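Serpin-ZX (Arabidopsis thaliana, PDB 3LE2) inhibits proteases, among them metacaspase-9 and RD21A, through cleavage of its reactive center loop and covalent capture of the enzyme, and so restrains programmed cell death. Local coordinates at residues S95-A100 against K146-L151; A52-D57 against G305-T310. All coordinates share one frame; numbering follows the deposited sequence.

Contact 1 of 2, residues S95-A100 against K146-L151; sequences SVANGA and KETNGL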
loop_
_atom_site.group_PDB
_atom_site.type_symbol
_atom_site.label_atom_id
_atom_site.label_comp_id
_atom_site.label_asym_id
_atom_site.label_seq_id
_atom_site.Cartn_x
_atom_site.Cartn_y
_atom_site.Cartn_z
ATOM N N SER A 95 -3.263 9.887 6.398
ATOM C CA SER A 95 -2.609 11.129 6.050
ATOM C C SER A 95 -1.734 10.886 4.821
ATOM O O SER A 95 -0.997 9.898 4.757
ATOM C CB SER A 95 -1.779 11.633 7.232
ATOM O OG SER A 95 -1.236 12.899 6.927
ATOM N N VAL A 96 -1.830 11.785 3.850
ATOM C CA VAL A 96 -1.168 11.617 2.563
ATOM C C VAL A 96 -0.167 12.738 2.297
ATOM O O VAL A 96 -0.431 13.903 2.588
ATOM C CB VAL A 96 -2.191 11.641 1.426
ATOM C CG1 VAL A 96 -1.483 11.730 0.078
ATOM C CG2 VAL A 96 -3.117 10.431 1.509
ATOM N N ALA A 97 0.984 12.376 1.748
ATOM C CA ALA A 97 1.953 13.357 1.291
ATOM C C ALA A 97 2.237 13.076 -0.174
ATOM O O ALA A 97 2.630 11.971 -0.543
ATOM C CB ALA A 97 3.235 13.284 2.109
ATOM N N ASN A 98 2.053 14.091 -1.003
ATOM C CA ASN A 98 2.158 13.899 -2.431
ATOM C C ASN A 98 2.721 15.122 -3.157
ATOM O O ASN A 98 2.099 16.189 -3.192
ATOM C CB ASN A 98 0.783 13.509 -2.973
ATOM C CG ASN A 98 0.852 12.993 -4.364
ATOM O OD1 ASN A 98 1.785 12.273 -4.724
ATOM N ND2 ASN A 98 -0.114 13.374 -5.177
ATOM N N GLY A 99 3.908 14.978 -3.731
ATOM C CA GLY A 99 4.573 16.132 -4.312
ATOM C C GLY A 99 5.593 15.821 -5.387
ATOM O O GLY A 99 6.112 14.704 -5.471
ATOM N N ALA A 100 5.871 16.826 -6.217
ATOM C CA ALA A 100 6.896 16.725 -7.241
ATOM C C ALA A 100 7.870 17.898 -7.149
ATOM O O ALA A 100 7.473 19.036 -6.933
ATOM C CB ALA A 100 6.252 16.684 -8.620
ATOM N N LYS A 146 5.380 17.851 7.601
ATOM C CA LYS A 146 4.351 18.867 7.777
ATOM C C LYS A 146 3.002 18.384 7.241
ATOM O O LYS A 146 1.966 18.606 7.866
ATOM C CB LYS A 146 4.767 20.173 7.087
ATOM C CG LYS A 146 3.800 21.342 7.289
ATOM C CD LYS A 146 4.312 22.609 6.603
ATOM C CE LYS A 146 3.364 23.791 6.810
ATOM N NZ LYS A 146 3.838 25.040 6.140
ATOM N N GLU A 147 3.024 17.717 6.089
ATOM C CA GLU A 147 1.798 17.247 5.452
ATOM C C GLU A 147 1.148 16.128 6.256
ATOM O O GLU A 147 -0.076 15.997 6.262
ATOM C CB GLU A 147 2.062 16.771 4.020
ATOM C CG GLU A 147 2.258 17.884 3.008
ATOM C CD GLU A 147 0.987 18.692 2.754
ATOM O OE1 GLU A 147 -0.047 18.094 2.378
ATOM O OE2 GLU A 147 1.025 19.933 2.917
ATOM N N THR A 148 1.962 15.320 6.931
ATOM C CA THR A 148 1.430 14.201 7.707
ATOM C C THR A 148 1.433 14.477 9.202
ATOM O O THR A 148 1.523 13.548 10.005
ATOM C CB THR A 148 2.216 12.892 7.466
ATOM O OG1 THR A 148 3.566 13.040 7.931
ATOM C CG2 THR A 148 2.196 12.496 5.977
ATOM N N ASN A 149 1.362 15.753 9.572
ATOM C CA ASN A 149 1.269 16.128 10.979
ATOM C C ASN A 149 2.326 15.422 11.828
ATOM O O ASN A 149 2.058 15.005 12.953
ATOM C CB ASN A 149 -0.127 15.796 11.518
ATOM C CG ASN A 149 -1.232 16.157 10.538
ATOM O OD1 ASN A 149 -1.422 17.332 10.215
ATOM N ND2 ASN A 149 -1.967 15.142 10.052
ATOM N N GLY A 150 3.522 15.263 11.277
ATOM C CA GLY A 150 4.613 14.641 12.009
ATOM C C GLY A 150 4.607 13.119 12.027
ATOM O O GLY A 150 5.485 12.502 12.626
ATOM N N LEU A 151 3.629 12.505 11.369
ATOM C CA LEU A 151 3.496 11.052 11.421
ATOM C C LEU A 151 4.595 10.361 10.607
ATOM O O LEU A 151 5.231 9.405 11.069
ATOM C CB LEU A 151 2.095 10.629 10.966
ATOM C CG LEU A 151 0.975 11.187 11.868
ATOM C CD1 LEU A 151 -0.470 11.030 11.280
ATOM C CD2 LEU A 151 1.083 10.578 13.266
HETATM O O HOH W 1 0.365 16.505 -0.540
#
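Ser95 sets OG anti to its backbone N (chi1 -175°), which carries the hydroxyl across to Thr148, where it lies 3.1 Å from Thr148 CA. On the facing residue, chi1 of 64° puts Thr148 OG1 between backbone N and carbonyl carbon; CG2 then stands anti to the carbonyl carbon and meets the strand. Thr148 CG2 lies 3.6 Å from Ser95 OG. It also touches Ala97 CB, which Glu147 CB meets at 4.1 Å. The contact thus has two parts, the Ser95 hydroxyl against Thr148 CA, CB and CG2, and the Ala97 methyl against Thr148 CG2 and Glu147 CB. No direct hydrogen bond joins the segments: Ser95 OG approaches Glu147 O to 3.4 Å, but at a poor angle. In the serpin fold, this joins strand 93-103 of the large central sheet, paired here with strands 167-176 and 123-127, to the C-terminal end of helix 129-147, which packs across that sheet. The helix ends in a Schellman motif with Asn149, at positive phi, as the C-prime residue; a type I' turn from Thr148 to Leu151 overlaps it, with Asn149 and Gly150 at its central positions. Thr148 OG1 itself serves this helix end, bonded to Ala144 O and Ile152 N. Farther along the strand, a water bridges the segments: it accepts from Asn98 N at 3.0 Å and donates a weak bond to Glu147 OE1 at 3.3 Å. At the turn's last position, Leu151 CD1 comes to 4.3 Å from Ser95 CB and Leu151 also packs on Tyr174.

Contact 2 of 2, residues A52-D57 against G305-T310; sequences AGATKD and GEEGLT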
loop_
_atom_site.group_PDB
_atom_site.type_symbol
_atom_site.label_atom_id
_atom_site.label_comp_id
_atom_site.label_asym_id
_atom_site.label_seq_id
_atom_site.Cartn_x
_atom_site.Cartn_y
_atom_site.Cartn_z
ATOM N N ALA A 52 3.458 12.049 -23.263
ATOM C CA ALA A 52 2.698 11.659 -24.443
ATOM C C ALA A 52 3.435 10.626 -25.281
ATOM O O ALA A 52 4.562 10.222 -24.969
ATOM C CB ALA A 52 2.348 12.874 -25.283
ATOM N N GLY A 53 2.788 10.197 -26.354
ATOM C CA GLY A 53 3.403 9.240 -27.247
ATOM C C GLY A 53 3.544 7.900 -26.566
ATOM O O GLY A 53 2.730 7.537 -25.723
ATOM N N ALA A 54 4.593 7.172 -26.930
ATOM C CA ALA A 54 4.799 5.818 -26.443
ATOM C C ALA A 54 4.939 5.783 -24.922
ATOM O O ALA A 54 4.755 4.735 -24.301
ATOM C CB ALA A 54 6.014 5.197 -27.112
ATOM N N THR A 55 5.253 6.928 -24.327
ATOM C CA THR A 55 5.374 7.003 -22.880
ATOM C C THR A 55 3.999 7.048 -22.226
ATOM O O THR A 55 3.694 6.226 -21.349
ATOM C CB THR A 55 6.250 8.199 -22.426
ATOM O OG1 THR A 55 7.584 8.002 -22.898
ATOM C CG2 THR A 55 6.289 8.306 -20.901
ATOM N N LYS A 56 3.168 7.996 -22.643
ATOM C CA LYS A 56 1.805 8.031 -22.134
ATOM C C LYS A 56 1.171 6.639 -22.281
ATOM O O LYS A 56 0.572 6.104 -21.338
ATOM C CB LYS A 56 0.976 9.087 -22.863
ATOM C CG LYS A 56 -0.350 9.411 -22.191
ATOM C CD LYS A 56 -1.110 10.515 -22.923
ATOM C CE LYS A 56 -1.422 10.115 -24.366
ATOM N NZ LYS A 56 -2.396 11.034 -25.021
ATOM N N ASP A 57 1.335 6.040 -23.460
ATOM C CA ASP A 57 0.711 4.754 -23.757
ATOM C C ASP A 57 1.217 3.637 -22.869
ATOM O O ASP A 57 0.444 2.789 -22.423
ATOM C CB ASP A 57 0.923 4.374 -25.216
ATOM C CG ASP A 57 0.131 5.245 -26.156
ATOM O OD1 ASP A 57 -0.921 5.771 -25.724
ATOM O OD2 ASP A 57 0.560 5.403 -27.319
ATOM N N GLY A 305 15.522 8.844 -21.147
ATOM C CA GLY A 305 15.546 10.109 -21.852
ATOM C C GLY A 305 14.919 9.952 -23.218
ATOM O O GLY A 305 14.493 10.929 -23.831
ATOM N N GLU A 306 14.849 8.707 -23.680
ATOM C CA GLU A 306 14.402 8.398 -25.038
ATOM C C GLU A 306 13.186 9.212 -25.483
ATOM O O GLU A 306 13.295 10.063 -26.361
ATOM C CB GLU A 306 14.129 6.899 -25.200
ATOM C CG GLU A 306 13.460 6.557 -26.530
ATOM C CD GLU A 306 13.059 5.098 -26.640
ATOM O OE1 GLU A 306 13.823 4.231 -26.154
ATOM O OE2 GLU A 306 11.980 4.826 -27.218
ATOM N N GLU A 307 12.027 8.940 -24.895
ATOM C CA GLU A 307 10.827 9.720 -25.183
ATOM C C GLU A 307 10.873 11.033 -24.412
ATOM O O GLU A 307 11.000 12.118 -24.987
ATOM C CB GLU A 307 9.566 8.947 -24.776
ATOM C CG GLU A 307 9.078 7.915 -25.777
ATOM C CD GLU A 307 8.493 8.555 -27.009
ATOM O OE1 GLU A 307 7.253 8.676 -27.075
ATOM O OE2 GLU A 307 9.272 8.942 -27.907
ATOM N N GLY A 308 10.768 10.916 -23.094
ATOM C CA GLY A 308 10.765 12.080 -22.237
ATOM C C GLY A 308 9.365 12.510 -21.845
ATOM O O GLY A 308 8.357 11.903 -22.233
ATOM N N LEU A 309 9.322 13.582 -21.067
ATOM C CA LEU A 309 8.083 14.119 -20.543
ATOM C C LEU A 309 7.903 15.517 -21.114
ATOM O O LEU A 309 8.275 16.526 -20.498
ATOM C CB LEU A 309 8.145 14.137 -19.021
ATOM C CG LEU A 309 8.492 12.762 -18.445
ATOM C CD1 LEU A 309 9.056 12.876 -17.044
ATOM C CD2 LEU A 309 7.261 11.867 -18.478
ATOM N N THR A 310 7.331 15.551 -22.311
ATOM C CA THR A 310 7.240 16.768 -23.099
ATOM C C THR A 310 6.027 17.611 -22.724
ATOM O O THR A 310 5.914 18.765 -23.135
ATOM C CB THR A 310 7.213 16.437 -24.603
ATOM O OG1 THR A 310 6.206 15.447 -24.861
ATOM C CG2 THR A 310 8.566 15.889 -25.041
#
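Glu307 reaches from the loop between helices 291-296 and 316-319 to the N-terminus of helix 54-63, where Gly53 holds the N-cap position, so this corner of the serpin body ties a helix start to a distant loop. The one polar link is weak: Ala54 N donates to Glu307 OE1 at 3.1 Å, with an N-H...O angle of 129°. Glu307 is bent at chi2 (-71°), which brings CD toward the helix start; a carboxylate placed there would probably be favoured by the helix dipole. Backbone shape also matters: Gly53 has a positive phi, which favours glycine, and Glu307 OE1 occupies its side toward the loop. Gly308, in turn, adopts phi and psi angles that call for glycine.

Van der Waals contacts fill in the rest. The side chains of Thr55 and Glu307 pass alongside one another, pointing opposite ways, and the threonine directs CG2 anti to its backbone N, bringing this methyl to 4.4 Å from Leu309 CD2. Leu309 also packs on Ser51 and Val324, while Thr55 leans on Ser301. Ala54 CB lies 3.7 Å from Glu307 OE1.

The two contacts lie with their centres about 29 Å apart and their nearest atoms about 10 Å apart, without touching. Along the chain they are nested: 52-57 comes first, then 95-100 and 146-151, and finally 305-310, so contact 1 falls within the loop closed by contact 2. They share no helix or strand. The centre of contact 1 lies about 15 Å from the centre of the chain, that of contact 2 about 27 Å. Contact 2 thus brings together parts of the chain some 250 residues apart at the periphery, while contact 1 is a more local join inside that span. Both belong to the serpin body, away from the reactive center loop and its reactive bond.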